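PDB 5MDN: DNA polymerase from Pyrobaculum calidifontis, which probably catalyses template-directed DNA synthesis, adding deoxyribonucleotides from their triphosphates to a growing strand with release of diphosphate, as a family B polymerase. Local coordinates for residues P162-N174 against D184-G196. Numbering follows the deposited sequence.
Sequences PLRVLAFDIEVYN and DPVVMLAVKTSDG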
loop_
_atom_site.group_PDB
_atom_site.type_symbol
_atom_site.label_atom_id
_atom_site.label_comp_id
_atom_site.label_asym_id
_atom_site.label_seq_id
_atom_site.Cartn_x
_atom_site.Cartn_y
_atom_site.Cartn_z
ATOM N N PRO A 162 -4.323 -4.350 24.476
ATOM C CA PRO A 162 -4.112 -5.654 23.838
ATOM C C PRO A 162 -5.249 -5.965 22.875
ATOM O O PRO A 162 -6.426 -5.824 23.212
ATOM C CB PRO A 162 -4.080 -6.628 25.020
ATOM C CG PRO A 162 -4.816 -5.925 26.112
ATOM C CD PRO A 162 -4.492 -4.472 25.935
ATOM N N LEU A 163 -4.886 -6.394 21.671
ATOM C CA LEU A 163 -5.850 -6.730 20.634
ATOM C C LEU A 163 -5.789 -8.220 20.334
ATOM O O LEU A 163 -4.710 -8.820 20.331
ATOM C CB LEU A 163 -5.587 -5.931 19.353
ATOM C CG LEU A 163 -5.785 -4.415 19.412
ATOM C CD1 LEU A 163 -5.543 -3.795 18.045
ATOM C CD2 LEU A 163 -7.180 -4.080 19.917
ATOM N N ARG A 164 -6.953 -8.812 20.083
ATOM C CA ARG A 164 -7.040 -10.205 19.666
ATOM C C ARG A 164 -6.867 -10.255 18.151
ATOM O O ARG A 164 -7.741 -9.805 17.402
ATOM C CB ARG A 164 -8.368 -10.818 20.103
ATOM C CG ARG A 164 -8.520 -10.942 21.613
ATOM C CD ARG A 164 -9.667 -11.870 21.985
ATOM N NE ARG A 164 -10.977 -11.265 21.757
ATOM C CZ ARG A 164 -11.566 -10.413 22.593
ATOM N NH1 ARG A 164 -10.965 -10.060 23.721
ATOM N NH2 ARG A 164 -12.757 -9.914 22.300
ATOM N N VAL A 165 -5.739 -10.802 17.703
ATOM C CA VAL A 165 -5.375 -10.841 16.294
ATOM C C VAL A 165 -5.567 -12.257 15.775
ATOM O O VAL A 165 -5.219 -13.233 16.453
ATOM C CB VAL A 165 -3.924 -10.365 16.083
ATOM C CG1 VAL A 165 -3.594 -10.281 14.605
ATOM C CG2 VAL A 165 -3.703 -9.020 16.763
ATOM N N LEU A 166 -6.125 -12.367 14.572
ATOM C CA LEU A 166 -6.349 -13.649 13.916
ATOM C C LEU A 166 -5.760 -13.596 12.514
ATOM O O LEU A 166 -6.183 -12.777 11.691
ATOM C CB LEU A 166 -7.842 -13.982 13.850
ATOM C CG LEU A 166 -8.187 -15.281 13.118
ATOM C CD1 LEU A 166 -8.179 -16.456 14.079
ATOM C CD2 LEU A 166 -9.521 -15.169 12.398
ATOM N N ALA A 167 -4.788 -14.464 12.250
ATOM C CA ALA A 167 -4.271 -14.683 10.908
ATOM C C ALA A 167 -4.981 -15.876 10.281
ATOM O O ALA A 167 -5.320 -16.846 10.963
ATOM C CB ALA A 167 -2.760 -14.920 10.935
ATOM N N PHE A 168 -5.207 -15.799 8.972
ATOM C CA PHE A 168 -5.861 -16.893 8.272
ATOM C C PHE A 168 -5.308 -17.004 6.859
ATOM O O PHE A 168 -4.939 -16.004 6.235
ATOM C CB PHE A 168 -7.386 -16.715 8.250
ATOM C CG PHE A 168 -7.885 -15.820 7.149
ATOM C CD1 PHE A 168 -7.764 -14.443 7.240
ATOM C CD2 PHE A 168 -8.495 -16.359 6.028
ATOM C CE1 PHE A 168 -8.232 -13.622 6.228
ATOM C CE2 PHE A 168 -8.966 -15.544 5.013
ATOM C CZ PHE A 168 -8.834 -14.175 5.113
ATOM N N ASP A 169 -5.249 -18.240 6.371
ATOM C CA ASP A 169 -4.789 -18.549 5.027
ATOM C C ASP A 169 -5.691 -19.628 4.448
ATOM O O ASP A 169 -6.231 -20.460 5.182
ATOM C CB ASP A 169 -3.323 -19.012 5.032
ATOM C CG ASP A 169 -2.720 -19.055 3.645
ATOM O OD1 ASP A 169 -2.508 -17.977 3.051
ATOM O OD2 ASP A 169 -2.457 -20.170 3.150
ATOM N N ILE A 170 -5.855 -19.613 3.124
ATOM C CA ILE A 170 -6.670 -20.605 2.438
ATOM C C ILE A 170 -5.899 -21.171 1.254
ATOM O O ILE A 170 -4.958 -20.563 0.742
ATOM C CB ILE A 170 -8.023 -20.034 1.952
ATOM C CG1 ILE A 170 -7.827 -19.190 0.691
ATOM C CG2 ILE A 170 -8.692 -19.210 3.043
ATOM C CD1 ILE A 170 -9.123 -18.736 0.058
ATOM N N GLU A 171 -6.313 -22.364 0.831
ATOM C CA GLU A 171 -5.889 -22.935 -0.438
ATOM C C GLU A 171 -7.091 -23.553 -1.136
ATOM O O GLU A 171 -7.905 -24.234 -0.505
ATOM C CB GLU A 171 -4.783 -23.981 -0.250
ATOM C CG GLU A 171 -3.439 -23.392 0.165
ATOM C CD GLU A 171 -2.885 -22.391 -0.838
ATOM O OE1 GLU A 171 -3.236 -22.474 -2.035
ATOM O OE2 GLU A 171 -2.100 -21.511 -0.424
ATOM N N VAL A 172 -7.197 -23.307 -2.438
ATOM C CA VAL A 172 -8.370 -23.654 -3.230
ATOM C C VAL A 172 -7.944 -24.656 -4.293
ATOM O O VAL A 172 -6.873 -24.509 -4.888
ATOM C CB VAL A 172 -9.012 -22.400 -3.858
ATOM C CG1 VAL A 172 -10.080 -22.787 -4.856
ATOM C CG2 VAL A 172 -9.584 -21.495 -2.777
ATOM N N TYR A 173 -8.801 -25.650 -4.549
ATOM C CA TYR A 173 -8.541 -26.785 -5.434
ATOM C C TYR A 173 -7.793 -26.412 -6.712
ATOM O O TYR A 173 -6.645 -26.828 -6.892
ATOM C CB TYR A 173 -9.871 -27.457 -5.781
ATOM C CG TYR A 173 -9.736 -28.816 -6.416
ATOM C CD1 TYR A 173 -9.102 -29.852 -5.746
ATOM C CD2 TYR A 173 -10.261 -29.072 -7.674
ATOM C CE1 TYR A 173 -8.979 -31.101 -6.315
ATOM C CE2 TYR A 173 -10.147 -30.319 -8.250
ATOM C CZ TYR A 173 -9.501 -31.329 -7.570
ATOM O OH TYR A 173 -9.387 -32.573 -8.147
ATOM N N ASN A 174 -8.438 -25.669 -7.614
ATOM C CA ASN A 174 -7.799 -25.051 -8.784
ATOM C C ASN A 174 -7.246 -26.061 -9.801
ATOM O O ASN A 174 -6.325 -25.742 -10.557
ATOM C CB ASN A 174 -6.719 -24.038 -8.339
ATOM C CG ASN A 174 -5.289 -24.590 -8.379
ATOM O OD1 ASN A 174 -4.415 -24.005 -9.019
ATOM N ND2 ASN A 174 -5.049 -25.704 -7.701
ATOM N N ASP A 184 -15.442 -25.270 -7.550
ATOM C CA ASP A 184 -14.145 -25.620 -6.965
ATOM C C ASP A 184 -14.147 -25.328 -5.468
ATOM O O ASP A 184 -14.375 -24.179 -5.070
ATOM C CB ASP A 184 -13.018 -24.848 -7.645
ATOM C CG ASP A 184 -12.989 -25.061 -9.142
ATOM O OD1 ASP A 184 -13.899 -24.557 -9.834
ATOM O OD2 ASP A 184 -12.054 -25.730 -9.627
ATOM N N PRO A 185 -13.901 -26.320 -4.615
ATOM C CA PRO A 185 -14.067 -26.134 -3.172
ATOM C C PRO A 185 -12.835 -25.556 -2.488
ATOM O O PRO A 185 -11.705 -25.659 -2.971
ATOM C CB PRO A 185 -14.330 -27.563 -2.683
ATOM C CG PRO A 185 -13.522 -28.403 -3.610
ATOM C CD PRO A 185 -13.618 -27.725 -4.959
ATOM N N VAL A 186 -13.082 -24.939 -1.333
ATOM C CA VAL A 186 -12.009 -24.493 -0.447
ATOM C C VAL A 186 -11.424 -25.725 0.240
ATOM O O VAL A 186 -12.062 -26.325 1.110
ATOM C CB VAL A 186 -12.508 -23.467 0.577
ATOM C CG1 VAL A 186 -11.418 -23.148 1.591
ATOM C CG2 VAL A 186 -12.971 -22.198 -0.125
ATOM N N VAL A 187 -10.210 -26.107 -0.155
ATOM C CA VAL A 187 -9.643 -27.385 0.268
ATOM C C VAL A 187 -9.140 -27.314 1.707
ATOM O O VAL A 187 -9.424 -28.200 2.522
ATOM C CB VAL A 187 -8.536 -27.816 -0.715
ATOM C CG1 VAL A 187 -7.337 -28.400 0.018
ATOM C CG2 VAL A 187 -9.086 -28.815 -1.727
ATOM N N MET A 188 -8.390 -26.265 2.046
ATOM C CA MET A 188 -7.846 -26.109 3.386
ATOM C C MET A 188 -7.949 -24.654 3.814
ATOM O O MET A 188 -7.897 -23.740 2.986
ATOM C CB MET A 188 -6.381 -26.566 3.463
ATOM C CG MET A 188 -6.185 -28.051 3.719
ATOM S SD MET A 188 -4.435 -28.477 3.839
ATOM C CE MET A 188 -4.529 -30.135 4.507
ATOM N N LEU A 189 -8.102 -24.449 5.120
ATOM C CA LEU A 189 -8.135 -23.105 5.689
ATOM C C LEU A 189 -7.528 -23.179 7.083
ATOM O O LEU A 189 -8.114 -23.794 7.980
ATOM C CB LEU A 189 -9.562 -22.560 5.736
ATOM C CG LEU A 189 -9.782 -21.077 6.051
ATOM C CD1 LEU A 189 -11.091 -20.601 5.439
ATOM C CD2 LEU A 189 -9.776 -20.810 7.547
ATOM N N ALA A 190 -6.369 -22.557 7.265
ATOM C CA ALA A 190 -5.723 -22.493 8.566
ATOM C C ALA A 190 -5.979 -21.148 9.230
ATOM O O ALA A 190 -6.178 -20.130 8.562
ATOM C CB ALA A 190 -4.217 -22.724 8.451
ATOM N N VAL A 191 -5.971 -21.157 10.560
ATOM C CA VAL A 191 -6.072 -19.947 11.362
ATOM C C VAL A 191 -5.007 -19.998 12.448
ATOM O O VAL A 191 -4.690 -21.073 12.972
ATOM C CB VAL A 191 -7.478 -19.773 11.982
ATOM C CG1 VAL A 191 -8.535 -19.648 10.895
ATOM C CG2 VAL A 191 -7.809 -20.938 12.911
ATOM N N LYS A 192 -4.436 -18.838 12.766
ATOM C CA LYS A 192 -3.492 -18.706 13.864
ATOM C C LYS A 192 -3.813 -17.421 14.612
ATOM O O LYS A 192 -4.234 -16.429 14.012
ATOM C CB LYS A 192 -2.038 -18.704 13.369
ATOM C CG LYS A 192 -1.003 -18.824 14.479
ATOM C CD LYS A 192 0.405 -18.977 13.924
ATOM C CE LYS A 192 1.450 -18.831 15.021
ATOM N NZ LYS A 192 1.454 -19.990 15.954
ATOM N N THR A 193 -3.607 -17.445 15.926
ATOM C CA THR A 193 -4.144 -16.426 16.812
ATOM C C THR A 193 -3.042 -15.878 17.706
ATOM O O THR A 193 -2.018 -16.524 17.939
ATOM C CB THR A 193 -5.281 -16.969 17.695
ATOM O OG1 THR A 193 -4.730 -17.765 18.752
ATOM C CG2 THR A 193 -6.242 -17.821 16.882
ATOM N N SER A 194 -3.271 -14.663 18.205
ATOM C CA SER A 194 -2.309 -14.044 19.108
ATOM C C SER A 194 -2.257 -14.758 20.453
ATOM O O SER A 194 -1.235 -14.690 21.146
ATOM C CB SER A 194 -2.650 -12.567 19.302
ATOM O OG SER A 194 -4.007 -12.400 19.670
ATOM N N ASP A 195 -3.346 -15.421 20.851
ATOM C CA ASP A 195 -3.307 -16.278 22.033
ATOM C C ASP A 195 -2.236 -17.354 21.895
ATOM O O ASP A 195 -1.468 -17.609 22.830
ATOM C CB ASP A 195 -4.677 -16.914 22.272
ATOM C CG ASP A 195 -5.677 -15.946 22.870
ATOM O OD1 ASP A 195 -5.275 -14.819 23.233
ATOM O OD2 ASP A 195 -6.865 -16.316 22.980
ATOM N N GLY A 196 -2.171 -17.995 20.728
ATOM C CA GLY A 196 -1.269 -19.110 20.528
ATOM C C GLY A 196 -1.944 -20.302 19.883
ATOM O O GLY A 196 -1.320 -21.353 19.700
#
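Ile170 and Leu189 form the tight middle of this antiparallel strand pair, their side chains crossing at a slant where Ile170 CG2 lies 3.7 Å from Leu189 CD1. The same face carries Leu166, Phe168 and Val172 against Thr193, Val191 and Val186, and helices 209-222 and 232-247 cover it. With its CG trans to the backbone N (chi1 177°), Leu166 brings CD1 to within 3.7 Å of Thr193 CG2. Phe168 meets Val191 through CB alone; its ring turns away toward Trp237. Between the strands run paired backbone bonds: Ala167 and Lys192 exchange two, as do Asp169 and Ala190. The ladder shifts by one residue at a classic beta bulge: Glu171 O accepts from both Val187 N (3.0 Å) and Met188 N (3.3 Å). Beyond it Tyr173 CB packs on Pro185 CD at 3.8 Å, while Val187 CG2 lies at the ring edge and a weak bond joins Tyr173 N to Pro185 O. The other end is looser and open to solvent. There Ser194 replaces a strand carbonyl with its side chain, and OG, held between its own backbone N and carbonyl carbon (chi1 52°), accepts a nearly straight bond from Val165 N at 3.1 Å. Lys192 leads away to a salt bridge with Glu198. On the face of Ala167 and Glu171, the side chain of Asp169 lies about 3 Å from a bound magnesium ion. A central hairpin carrying this metal-binding aspartate, with Asp236, the second aspartate of the same magnesium site, beside Ile170, is characteristic of the RNase H-like exonuclease domain of family B polymerases.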